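Local coordinates for protein DNA alpha-glucosyltransferase (Enterobacteria phage T4, PDB 1Y8Z) that belongs to the GT-B class of glycosyltransferases, with two Rossmann-like domains, and is modelled here with DNA and uridine-5'-diphosphate bound, at residues I62-Y67 / E92-N97; S108-V113 / R135-F140; I204-T209 / G235-P240. All coordinates share one frame; numbering follows the deposited sequence.

How the contacts relate
Along the chain the three contacts come in series, each closing before the next opens. Contacts 1 and 2 belong to the seven-stranded parallel sheet that begins at the N-terminus, their centres about 21 Å apart. Contact 1 sits beyond edge strand 58-61, and its helix 92-103 is followed directly by strand 110-114, which pairs with strand 138-141 in contact 2. Contact 3 lies on the second parallel sheet, after strands 200-204 and 230-234, its centre about 30 Å from that of contact 1 and about 32 Å from that of contact 2. The first two contacts therefore join parts of one Rossmann-like domain, while the third shapes the ligand and DNA-facing surface of the other.

Contact 1. Residues I62-Y67 / E92-N97; sequences ILAKEY and EATINN. With NCO (cobalt hexammine(III)), chain G.
The backbones approach most closely where Ala64, in the turn of residues 62-67, passes the first turn of helix 92-103 at Thr94, with 4.2 Å between the Ala64 CA and the Thr94 CA. From the helix, Asn97 makes the main polar link: its ND2 donates to Leu63 O at 2.7 Å, fairly straight at 162°. The donor lies in the carbonyl plane and the acceptor close to the amide plane, which fixes the rotation of the amide. With CG anti to its own carbonyl carbon (chi1 -70°), the Asn97 amide is directed at the turn. Its OD1 is taken by Lys100, which also makes a cation-pi contact with Tyr67. The Tyr67 ring offers its edge to Asn97, CD2 coming to 3.6 Å from Asn97 O. All this belongs to the Rossmann-like N-terminal domain, where the chain leaves edge strand 58-61 and crosses over through helix 67-74 to strand 79-84. Glu66 stands at the N-cap position of that helix, and its OE2 accepts from Ile62 N at 2.9 Å. At the other end Ala64 CB lies 3.9 Å from Ala93 CB and 3.5 Å from Thr94 OG1, while Leu63 crosses Thr94 at about a right angle, CB against CG2. The Thr94 hydroxyl is bonded to Asp43, whose carboxylate also receives Leu63 N and Ala64 N. At the start of helix 92-103, Glu92 OE2 accepts from N6 of a cobalt hexammine at 2.9 Å.

Contact 2. Residues S108-V113 / R135-F140; sequences SIRVVV and RADVIF. With NCO (cobalt hexammine(III)), chain F.
Two consecutive amides grip Val111 O, Asp137 N at 2.6 Å and Val138 N at 3.1 Å, both lying in the carbonyl plane. They start the parallel pairing of strands 110-114 and 138-141, neighbours in the N-terminal Rossmann-like sheet, with helix 129-135 running into the second strand. The pairing continues as Val113 N donates to Val138 O and Phe140 N to Val113 O. Asp137 OD1 is held twice as well: Val111 N meets the anti lone pair of this oxygen at 2.9 Å, while Arg135 NH2 comes from above the carboxylate plane in a salt bridge. A bend at chi2 (68°) turns the Arg135 chain so that NH1 also meets Ile109 O at 3.0 Å, near the guanidinium plane. Val111 CG2 packs over one face of that group, so the edge bonds and the methyl fix how the guanidinium is turned. Where helix 129-135 ends, cobalt hexammine N1 donates to Ala136 O at 3.2 Å, and N2 to Asp137 OD2. On the face of Val112 and Val138, Val112 CG1 touches the edge of the Phe140 ring at CE1, 3.7 Å away. On the other face, Val113 CG2 presses tightly on Ala136 CB at 3.4 Å.

Contact 3. Residues I204-T209 / G235-P240; sequences IGRTTT and GLERSP. With UDP (uridine-5'-diphosphate), chain H; nucleotides of chain B; nucleotides of chain A.
The two loops leave neighbouring strands and run nearly alongside, 13° apart over their touching parts, with the CA atoms of Arg206 and Leu236 4.9 Å from each other. The backbones meet through two CA-H...O contacts, Gly235 CA on Gly205 O and Arg206 CA on Gly235 O. Thr207, at the centre of an inverse gamma turn, is clasped by Glu237 at two points. Its OG1 donates to Glu237 O at 2.6 Å, in the carbonyl plane and on a lone pair, while its N reaches Glu237 OE2 at 3.0 Å on the syn side of the carboxylate. To get there the Glu237 side chain starts out wedged between its own backbone N and carbonyl carbon (chi1 81°) and bends again at chi2. Ser239 OG binds OE1 of the same group at 2.7 Å, and Arg48 of the N-terminal domain forms a salt bridge with OE2. Leu236 crosses Thr207 at about a right angle, placing CD2 beside the hydroxyl. Arg206 turns the other way and lays its guanidinium edge against the outer phosphate of uridine-5'-diphosphate, NE to O2B at 2.6 Å and NH1 to O1B at 2.9 Å, the latter almost straight at 175°. The DNA is met from both loops: Thr209 OG1 donates to OP2 of DC5 of chain A, and N1 and N2 of DG7 of chain B both donate to Arg238 O. Loops at the C-terminal ends of parallel strands, one supplying Arg206 to the diphosphate pocket, are characteristic of GT-B glycosyltransferases, whose nucleotide lies between two domains.

Contact 1. Residues I62-Y67 / E92-N97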
loop_
_atom_site.group_PDB
_atom_site.type_symbol
_atom_site.label_atom_id
_atom_site.label_comp_id
_atom_site.label_asym_id
_atom_site.label_seq_id
_atom_site.Cartn_x
_atom_site.Cartn_y
_atom_site.Cartn_z
ATOM N N ILE C 62 -19.397 4.041 0.878
ATOM C CA ILE C 62 -18.543 4.867 1.729
ATOM C C ILE C 62 -19.420 5.505 2.796
ATOM O O ILE C 62 -20.169 6.444 2.513
ATOM C CB ILE C 62 -17.859 5.990 0.924
ATOM C CG1 ILE C 62 -17.046 5.389 -0.223
ATOM C CG2 ILE C 62 -16.961 6.820 1.839
ATOM C CD1 ILE C 62 -16.493 6.427 -1.182
ATOM N N LEU C 63 -19.328 4.998 4.021
ATOM C CA LEU C 63 -20.132 5.509 5.131
ATOM C C LEU C 63 -19.913 6.995 5.387
ATOM O O LEU C 63 -20.848 7.720 5.743
ATOM C CB LEU C 63 -19.823 4.724 6.414
ATOM C CG LEU C 63 -20.690 3.510 6.776
ATOM C CD1 LEU C 63 -20.966 2.661 5.555
ATOM C CD2 LEU C 63 -19.990 2.701 7.863
ATOM N N ALA C 64 -18.678 7.442 5.207
ATOM C CA ALA C 64 -18.335 8.838 5.441
ATOM C C ALA C 64 -19.115 9.822 4.561
ATOM O O ALA C 64 -19.564 10.859 5.044
ATOM C CB ALA C 64 -16.836 9.037 5.248
ATOM N N LYS C 65 -19.296 9.503 3.283
ATOM C CA LYS C 65 -20.012 10.428 2.405
ATOM C C LYS C 65 -21.238 9.883 1.673
ATOM O O LYS C 65 -21.823 10.587 0.849
ATOM C CB LYS C 65 -19.050 11.023 1.371
ATOM C CG LYS C 65 -18.641 10.066 0.273
ATOM C CD LYS C 65 -18.316 10.827 -1.006
ATOM C CE LYS C 65 -17.952 9.882 -2.139
ATOM N NZ LYS C 65 -17.827 10.598 -3.439
ATOM N N GLU C 66 -21.628 8.644 1.962
ATOM C CA GLU C 66 -22.792 8.059 1.304
ATOM C C GLU C 66 -23.768 7.462 2.303
ATOM O O GLU C 66 -24.269 6.354 2.105
ATOM C CB GLU C 66 -22.374 6.961 0.330
ATOM C CG GLU C 66 -21.309 7.340 -0.671
ATOM C CD GLU C 66 -21.150 6.274 -1.727
ATOM O OE1 GLU C 66 -21.797 6.392 -2.790
ATOM O OE2 GLU C 66 -20.400 5.304 -1.485
ATOM N N TYR C 67 -24.031 8.194 3.376
ATOM C CA TYR C 67 -24.951 7.732 4.397
ATOM C C TYR C 67 -26.293 7.352 3.783
ATOM O O TYR C 67 -26.876 6.321 4.125
ATOM C CB TYR C 67 -25.140 8.821 5.449
ATOM C CG TYR C 67 -26.296 8.578 6.382
ATOM C CD1 TYR C 67 -27.523 9.211 6.183
ATOM C CD2 TYR C 67 -26.169 7.711 7.466
ATOM C CE1 TYR C 67 -28.593 8.990 7.045
ATOM C CE2 TYR C 67 -27.227 7.482 8.326
ATOM C CZ TYR C 67 -28.436 8.124 8.116
ATOM O OH TYR C 67 -29.473 7.919 8.993
ATOM N N GLU C 92 -14.042 10.449 11.841
ATOM C CA GLU C 92 -15.277 10.692 12.583
ATOM C C GLU C 92 -16.543 10.526 11.749
ATOM O O GLU C 92 -17.544 10.011 12.241
ATOM C CB GLU C 92 -15.252 12.093 13.204
ATOM C CG GLU C 92 -14.276 12.241 14.361
ATOM C CD GLU C 92 -14.661 11.389 15.558
ATOM O OE1 GLU C 92 -15.735 11.638 16.151
ATOM O OE2 GLU C 92 -13.894 10.467 15.904
ATOM N N ALA C 93 -16.494 10.962 10.493
ATOM C CA ALA C 93 -17.644 10.872 9.595
ATOM C C ALA C 93 -18.116 9.430 9.410
ATOM O O ALA C 93 -19.313 9.160 9.330
ATOM C CB ALA C 93 -17.291 11.470 8.235
ATOM N N THR C 94 -17.164 8.512 9.336
ATOM C CA THR C 94 -17.473 7.107 9.144
ATOM C C THR C 94 -18.190 6.497 10.335
ATOM O O THR C 94 -19.247 5.886 10.177
ATOM C CB THR C 94 -16.197 6.316 8.848
ATOM O OG1 THR C 94 -15.600 6.833 7.654
ATOM C CG2 THR C 94 -16.516 4.831 8.654
ATOM N N ILE C 95 -17.627 6.653 11.527
ATOM C CA ILE C 95 -18.278 6.095 12.701
ATOM C C ILE C 95 -19.553 6.876 12.990
ATOM O O ILE C 95 -20.547 6.307 13.441
ATOM C CB ILE C 95 -17.355 6.111 13.945
ATOM C CG1 ILE C 95 -18.093 5.507 15.143
ATOM C CG2 ILE C 95 -16.905 7.535 14.260
ATOM C CD1 ILE C 95 -18.647 4.104 14.891
ATOM N N ASN C 96 -19.533 8.177 12.712
ATOM C CA ASN C 96 -20.710 9.008 12.946
ATOM C C ASN C 96 -21.908 8.527 12.141
ATOM O O ASN C 96 -23.006 8.363 12.684
ATOM C CB ASN C 96 -20.419 10.473 12.603
ATOM C CG ASN C 96 -19.558 11.159 13.654
ATOM O OD1 ASN C 96 -19.126 12.302 13.472
ATOM N ND2 ASN C 96 -19.308 10.464 14.763
ATOM N N ASN C 97 -21.707 8.301 10.847
ATOM C CA ASN C 97 -22.806 7.845 10.013
ATOM C C ASN C 97 -23.177 6.395 10.284
ATOM O O ASN C 97 -24.326 6.005 10.104
ATOM C CB ASN C 97 -22.486 8.059 8.531
ATOM C CG ASN C 97 -22.495 9.531 8.150
ATOM O OD1 ASN C 97 -23.144 10.341 8.809
ATOM N ND2 ASN C 97 -21.789 9.879 7.079
HETATM CO CO NCO G . -10.242 8.589 15.529
HETATM N N1 NCO G . -11.133 9.622 14.052
HETATM N N2 NCO G . -11.694 7.202 15.437
HETATM N N3 NCO G . -9.174 7.566 14.168
HETATM N N4 NCO G . -9.350 7.558 17.007
HETATM N N5 NCO G . -8.789 9.979 15.620
HETATM N N6 NCO G . -11.309 9.616 16.888
#

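Contact 2. Residues S108-V113 / R135-F140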
loop_
_atom_site.group_PDB
_atom_site.type_symbol
_atom_site.label_atom_id
_atom_site.label_comp_id
_atom_site.label_asym_id
_atom_site.label_seq_id
_atom_site.Cartn_x
_atom_site.Cartn_y
_atom_site.Cartn_z
ATOM N N SER C 108 -38.655 -2.615 12.973
ATOM C CA SER C 108 -39.160 -3.940 12.629
ATOM C C SER C 108 -38.118 -4.870 12.006
ATOM O O SER C 108 -38.295 -6.086 11.990
ATOM C CB SER C 108 -40.358 -3.808 11.687
ATOM O OG SER C 108 -40.050 -2.996 10.566
ATOM N N ILE C 109 -37.041 -4.304 11.481
ATOM C CA ILE C 109 -35.992 -5.122 10.884
ATOM C C ILE C 109 -35.301 -5.900 11.992
ATOM O O ILE C 109 -34.951 -5.335 13.030
ATOM C CB ILE C 109 -34.957 -4.247 10.130
ATOM C CG1 ILE C 109 -35.578 -3.749 8.819
ATOM C CG2 ILE C 109 -33.664 -5.038 9.875
ATOM C CD1 ILE C 109 -34.719 -2.796 8.033
ATOM N N ARG C 110 -35.132 -7.202 11.780
ATOM C CA ARG C 110 -34.470 -8.046 12.766
ATOM C C ARG C 110 -32.972 -7.924 12.552
ATOM O O ARG C 110 -32.444 -8.349 11.522
ATOM C CB ARG C 110 -34.912 -9.504 12.615
ATOM C CG ARG C 110 -34.290 -10.440 13.648
ATOM C CD ARG C 110 -35.164 -11.661 13.882
ATOM N NE ARG C 110 -36.501 -11.272 14.322
ATOM C CZ ARG C 110 -37.493 -12.124 14.564
ATOM N NH1 ARG C 110 -37.304 -13.431 14.411
ATOM N NH2 ARG C 110 -38.679 -11.670 14.952
ATOM N N VAL C 111 -32.289 -7.327 13.520
ATOM C CA VAL C 111 -30.845 -7.130 13.416
ATOM C C VAL C 111 -30.098 -8.242 14.136
ATOM O O VAL C 111 -30.289 -8.476 15.341
ATOM C CB VAL C 111 -30.439 -5.754 13.985
ATOM C CG1 VAL C 111 -28.929 -5.565 13.893
ATOM C CG2 VAL C 111 -31.156 -4.642 13.205
ATOM N N VAL C 112 -29.254 -8.932 13.376
ATOM C CA VAL C 112 -28.465 -10.043 13.884
ATOM C C VAL C 112 -26.991 -9.678 13.876
ATOM O O VAL C 112 -26.432 -9.332 12.835
ATOM C CB VAL C 112 -28.662 -11.304 13.012
ATOM C CG1 VAL C 112 -27.893 -12.478 13.603
ATOM C CG2 VAL C 112 -30.151 -11.626 12.901
ATOM N N VAL C 113 -26.362 -9.757 15.042
ATOM C CA VAL C 113 -24.950 -9.431 15.158
ATOM C C VAL C 113 -24.110 -10.667 15.451
ATOM O O VAL C 113 -24.372 -11.397 16.412
ATOM C CB VAL C 113 -24.702 -8.393 16.284
ATOM C CG1 VAL C 113 -23.202 -8.115 16.430
ATOM C CG2 VAL C 113 -25.447 -7.118 15.982
ATOM N N ARG C 135 -28.664 -2.493 19.545
ATOM C CA ARG C 135 -29.723 -2.563 18.534
ATOM C C ARG C 135 -29.997 -4.009 18.117
ATOM O O ARG C 135 -31.074 -4.327 17.625
ATOM C CB ARG C 135 -29.339 -1.750 17.295
ATOM C CG ARG C 135 -30.300 -1.904 16.103
ATOM C CD ARG C 135 -31.665 -1.283 16.383
ATOM N NE ARG C 135 -32.608 -1.445 15.278
ATOM C CZ ARG C 135 -33.230 -2.583 14.976
ATOM N NH1 ARG C 135 -34.077 -2.632 13.951
ATOM N NH2 ARG C 135 -33.009 -3.675 15.699
ATOM N N ALA C 136 -29.020 -4.886 18.323
ATOM C CA ALA C 136 -29.175 -6.280 17.938
ATOM C C ALA C 136 -30.382 -6.957 18.569
ATOM O O ALA C 136 -30.697 -6.747 19.744
ATOM C CB ALA C 136 -27.916 -7.061 18.276
ATOM N N ASP C 137 -31.068 -7.765 17.770
ATOM C CA ASP C 137 -32.209 -8.511 18.259
ATOM C C ASP C 137 -31.713 -9.920 18.540
ATOM O O ASP C 137 -32.307 -10.655 19.325
ATOM C CB ASP C 137 -33.328 -8.522 17.218
ATOM C CG ASP C 137 -33.910 -7.142 16.988
ATOM O OD1 ASP C 137 -33.871 -6.650 15.836
ATOM O OD2 ASP C 137 -34.398 -6.541 17.970
ATOM N N VAL C 138 -30.602 -10.279 17.896
ATOM C CA VAL C 138 -29.989 -11.590 18.058
ATOM C C VAL C 138 -28.468 -11.428 18.017
ATOM O O VAL C 138 -27.932 -10.749 17.137
ATOM C CB VAL C 138 -30.423 -12.555 16.931
ATOM C CG1 VAL C 138 -29.843 -13.938 17.182
ATOM C CG2 VAL C 138 -31.948 -12.613 16.847
ATOM N N ILE C 139 -27.774 -12.058 18.960
ATOM C CA ILE C 139 -26.318 -11.953 19.030
ATOM C C ILE C 139 -25.635 -13.308 19.091
ATOM O O ILE C 139 -26.040 -14.178 19.862
ATOM C CB ILE C 139 -25.895 -11.154 20.280
ATOM C CG1 ILE C 139 -26.543 -9.772 20.251
ATOM C CG2 ILE C 139 -24.385 -11.050 20.352
ATOM C CD1 ILE C 139 -26.486 -9.050 21.580
ATOM N N PHE C 140 -24.605 -13.487 18.268
ATOM C CA PHE C 140 -23.833 -14.726 18.238
ATOM C C PHE C 140 -22.365 -14.425 18.555
ATOM O O PHE C 140 -21.860 -13.347 18.217
ATOM C CB PHE C 140 -23.862 -15.382 16.846
ATOM C CG PHE C 140 -25.202 -15.931 16.439
ATOM C CD1 PHE C 140 -26.069 -15.175 15.657
ATOM C CD2 PHE C 140 -25.566 -17.234 16.786
ATOM C CE1 PHE C 140 -27.281 -15.701 15.214
ATOM C CE2 PHE C 140 -26.785 -17.784 16.348
ATOM C CZ PHE C 140 -27.644 -17.012 15.556
HETATM CO CO NCO F . -33.719 -4.445 21.857
HETATM N N1 NCO F . -32.744 -4.305 20.100
HETATM N N2 NCO F . -34.698 -6.067 21.183
HETATM N N3 NCO F . -32.257 -5.623 22.578
HETATM N N4 NCO F . -34.692 -4.586 23.614
HETATM N N5 NCO F . -32.744 -2.818 22.531
HETATM N N6 NCO F . -35.180 -3.270 21.132
#

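Contact 3. Residues I204-T209 / G235-P240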
loop_
_atom_site.group_PDB
_atom_site.type_symbol
_atom_site.label_atom_id
_atom_site.label_comp_id
_atom_site.label_asym_id
_atom_site.label_seq_id
_atom_site.Cartn_x
_atom_site.Cartn_y
_atom_site.Cartn_z
ATOM N N ILE C 204 -1.301 -23.036 6.300
ATOM C CA ILE C 204 -2.068 -21.878 5.879
ATOM C C ILE C 204 -2.458 -21.139 7.154
ATOM O O ILE C 204 -2.771 -21.753 8.180
ATOM C CB ILE C 204 -3.338 -22.253 5.066
ATOM C CG1 ILE C 204 -4.164 -23.308 5.804
ATOM C CG2 ILE C 204 -2.933 -22.746 3.663
ATOM C CD1 ILE C 204 -5.478 -23.627 5.106
ATOM N N GLY C 205 -2.392 -19.818 7.102
ATOM C CA GLY C 205 -2.741 -19.037 8.265
ATOM C C GLY C 205 -2.513 -17.561 8.044
ATOM O O GLY C 205 -2.683 -17.061 6.939
ATOM N N ARG C 206 -2.129 -16.871 9.112
ATOM C CA ARG C 206 -1.876 -15.433 9.084
ATOM C C ARG C 206 -0.718 -15.150 10.015
ATOM O O ARG C 206 -0.328 -16.011 10.804
ATOM C CB ARG C 206 -3.079 -14.654 9.611
ATOM C CG ARG C 206 -4.156 -14.348 8.623
ATOM C CD ARG C 206 -5.052 -13.264 9.193
ATOM N NE ARG C 206 -5.935 -13.730 10.263
ATOM C CZ ARG C 206 -5.887 -13.305 11.522
ATOM N NH1 ARG C 206 -6.746 -13.782 12.414
ATOM N NH2 ARG C 206 -4.977 -12.411 11.896
ATOM N N THR C 207 -0.199 -13.928 9.966
ATOM C CA THR C 207 0.915 -13.600 10.833
ATOM C C THR C 207 0.509 -13.103 12.221
ATOM O O THR C 207 0.731 -11.947 12.576
ATOM C CB THR C 207 1.870 -12.578 10.179
ATOM O OG1 THR C 207 2.274 -13.063 8.893
ATOM C CG2 THR C 207 3.120 -12.404 11.036
ATOM N N THR C 208 -0.127 -13.985 12.983
ATOM C CA THR C 208 -0.485 -13.692 14.364
ATOM C C THR C 208 -0.099 -14.967 15.109
ATOM O O THR C 208 -0.393 -16.079 14.659
ATOM C CB THR C 208 -1.979 -13.343 14.567
ATOM O OG1 THR C 208 -2.160 -12.883 15.915
ATOM C CG2 THR C 208 -2.880 -14.544 14.305
ATOM N N THR C 209 0.597 -14.786 16.225
ATOM C CA THR C 209 1.119 -15.880 17.029
ATOM C C THR C 209 0.240 -17.093 17.292
ATOM O O THR C 209 0.753 -18.211 17.310
ATOM C CB THR C 209 1.682 -15.345 18.375
ATOM O OG1 THR C 209 0.691 -14.559 19.048
ATOM C CG2 THR C 209 2.908 -14.476 18.109
ATOM N N GLY C 235 -0.058 -17.288 3.399
ATOM C CA GLY C 235 -0.797 -16.316 4.191
ATOM C C GLY C 235 -0.005 -15.503 5.201
ATOM O O GLY C 235 -0.576 -14.623 5.852
ATOM N N LEU C 236 1.286 -15.798 5.363
ATOM C CA LEU C 236 2.118 -15.040 6.303
ATOM C C LEU C 236 2.424 -13.667 5.729
ATOM O O LEU C 236 3.482 -13.459 5.132
ATOM C CB LEU C 236 3.450 -15.741 6.581
ATOM C CG LEU C 236 3.652 -16.613 7.817
ATOM C CD1 LEU C 236 5.155 -16.771 8.036
ATOM C CD2 LEU C 236 3.022 -15.985 9.050
ATOM N N GLU C 237 1.502 -12.732 5.910
ATOM C CA GLU C 237 1.695 -11.382 5.401
ATOM C C GLU C 237 2.796 -10.708 6.213
ATOM O O GLU C 237 2.995 -11.016 7.391
ATOM C CB GLU C 237 0.393 -10.580 5.507
ATOM C CG GLU C 237 0.099 -9.991 6.890
ATOM C CD GLU C 237 -0.336 -11.023 7.924
ATOM O OE1 GLU C 237 -0.549 -10.627 9.092
ATOM O OE2 GLU C 237 -0.477 -12.218 7.577
ATOM N N ARG C 238 3.513 -9.785 5.588
ATOM C CA ARG C 238 4.593 -9.104 6.279
ATOM C C ARG C 238 4.128 -7.875 7.047
ATOM O O ARG C 238 4.693 -6.791 6.920
ATOM C CB ARG C 238 5.707 -8.759 5.284
ATOM C CG ARG C 238 6.373 -10.012 4.718
ATOM C CD ARG C 238 7.655 -9.722 3.959
ATOM N NE ARG C 238 7.416 -9.024 2.702
ATOM C CZ ARG C 238 8.383 -8.652 1.864
ATOM N NH1 ARG C 238 9.651 -8.910 2.155
ATOM N NH2 ARG C 238 8.081 -8.020 0.736
ATOM N N SER C 239 3.084 -8.066 7.851
ATOM C CA SER C 239 2.526 -7.004 8.679
ATOM C C SER C 239 3.497 -6.758 9.839
ATOM O O SER C 239 4.489 -7.469 9.974
ATOM C CB SER C 239 1.146 -7.423 9.205
ATOM O OG SER C 239 1.205 -8.668 9.875
ATOM N N PRO C 240 3.229 -5.751 10.687
ATOM C CA PRO C 240 4.151 -5.491 11.803
ATOM C C PRO C 240 4.539 -6.720 12.626
ATOM O O PRO C 240 5.684 -6.846 13.062
ATOM C CB PRO C 240 3.415 -4.430 12.629
ATOM C CG PRO C 240 1.970 -4.634 12.266
ATOM C CD PRO C 240 2.044 -4.884 10.782
HETATM N N1 UDP H . -7.677 -16.590 3.084
HETATM C C2 UDP H . -7.391 -16.350 1.747
HETATM N N3 UDP H . -6.212 -15.688 1.522
HETATM C C4 UDP H . -5.305 -15.262 2.468
HETATM C C5 UDP H . -5.668 -15.558 3.822
HETATM C C6 UDP H . -6.814 -16.194 4.077
HETATM O O2 UDP H . -8.123 -16.700 0.831
HETATM O O4 UDP H . -4.301 -14.645 2.108
HETATM C "C1'" UDP H . -8.932 -17.272 3.415
HETATM C "C2'" UDP H . -8.750 -18.631 4.084
HETATM O "O2'" UDP H . -8.547 -19.621 3.096
HETATM C "C3'" UDP H . -10.082 -18.752 4.820
HETATM C "C4'" UDP H . -10.302 -17.326 5.321
HETATM O "O4'" UDP H . -9.612 -16.477 4.366
HETATM O "O3'" UDP H . -11.102 -19.069 3.883
HETATM C "C5'" UDP H . -9.794 -17.028 6.724
HETATM O "O5'" UDP H . -10.680 -17.587 7.699
HETATM P PA UDP H . -10.148 -18.237 9.060
HETATM O O1A UDP H . -11.254 -18.167 10.040
HETATM O O2A UDP H . -9.558 -19.550 8.712
HETATM O O3A UDP H . -8.896 -17.303 9.524
HETATM P PB UDP H . -8.822 -15.746 10.014
HETATM O O1B UDP H . -8.620 -15.740 11.493
HETATM O O2B UDP H . -7.809 -15.135 9.145
HETATM O O3B UDP H . -10.258 -15.143 9.709
ATOM P P DG B 7 13.698 -0.586 7.271
ATOM O OP1 DG B 7 14.392 0.705 7.516
ATOM O OP2 DG B 7 14.492 -1.800 6.948
ATOM O "O5'" DG B 7 12.771 -0.900 8.527
ATOM C "C5'" DG B 7 11.809 0.052 8.980
ATOM C "C4'" DG B 7 10.878 -0.589 9.981
ATOM O "O4'" DG B 7 10.132 -1.646 9.330
ATOM C "C3'" DG B 7 11.585 -1.255 11.164
ATOM O "O3'" DG B 7 10.710 -1.232 12.289
ATOM C "C2'" DG B 7 11.694 -2.697 10.711
ATOM C "C1'" DG B 7 10.348 -2.856 10.034
ATOM N N9 DG B 7 10.240 -3.959 9.088
ATOM C C8 DG B 7 11.260 -4.672 8.507
ATOM N N7 DG B 7 10.833 -5.625 7.723
ATOM C C5 DG B 7 9.450 -5.529 7.791
ATOM C C6 DG B 7 8.441 -6.305 7.164
ATOM O O6 DG B 7 8.573 -7.280 6.416
ATOM N N1 DG B 7 7.168 -5.850 7.492
ATOM C C2 DG B 7 6.896 -4.795 8.326
ATOM N N2 DG B 7 5.599 -4.498 8.507
ATOM N N3 DG B 7 7.827 -4.077 8.935
ATOM C C4 DG B 7 9.071 -4.497 8.620
ATOM P P DC A 5 -1.699 -15.643 21.601
ATOM O OP1 DC A 5 -2.793 -16.645 21.661
ATOM O OP2 DC A 5 -0.451 -15.964 20.867
ATOM O "O5'" DC A 5 -2.304 -14.282 21.037
ATOM C "C5'" DC A 5 -3.236 -13.543 21.822
ATOM C "C4'" DC A 5 -3.331 -12.122 21.325
ATOM O "O4'" DC A 5 -2.121 -11.386 21.637
ATOM C "C3'" DC A 5 -3.521 -12.014 19.812
ATOM O "O3'" DC A 5 -4.530 -11.053 19.524
ATOM C "C2'" DC A 5 -2.169 -11.544 19.308
ATOM C "C1'" DC A 5 -1.666 -10.713 20.474
ATOM N N1 DC A 5 -0.198 -10.612 20.536
ATOM C C2 DC A 5 0.397 -9.346 20.422
ATOM O O2 DC A 5 -0.335 -8.344 20.329
ATOM N N3 DC A 5 1.746 -9.247 20.416
ATOM C C4 DC A 5 2.496 -10.347 20.522
ATOM N N4 DC A 5 3.821 -10.204 20.476
ATOM C C5 DC A 5 1.916 -11.646 20.673
ATOM C C6 DC A 5 0.579 -11.729 20.678
#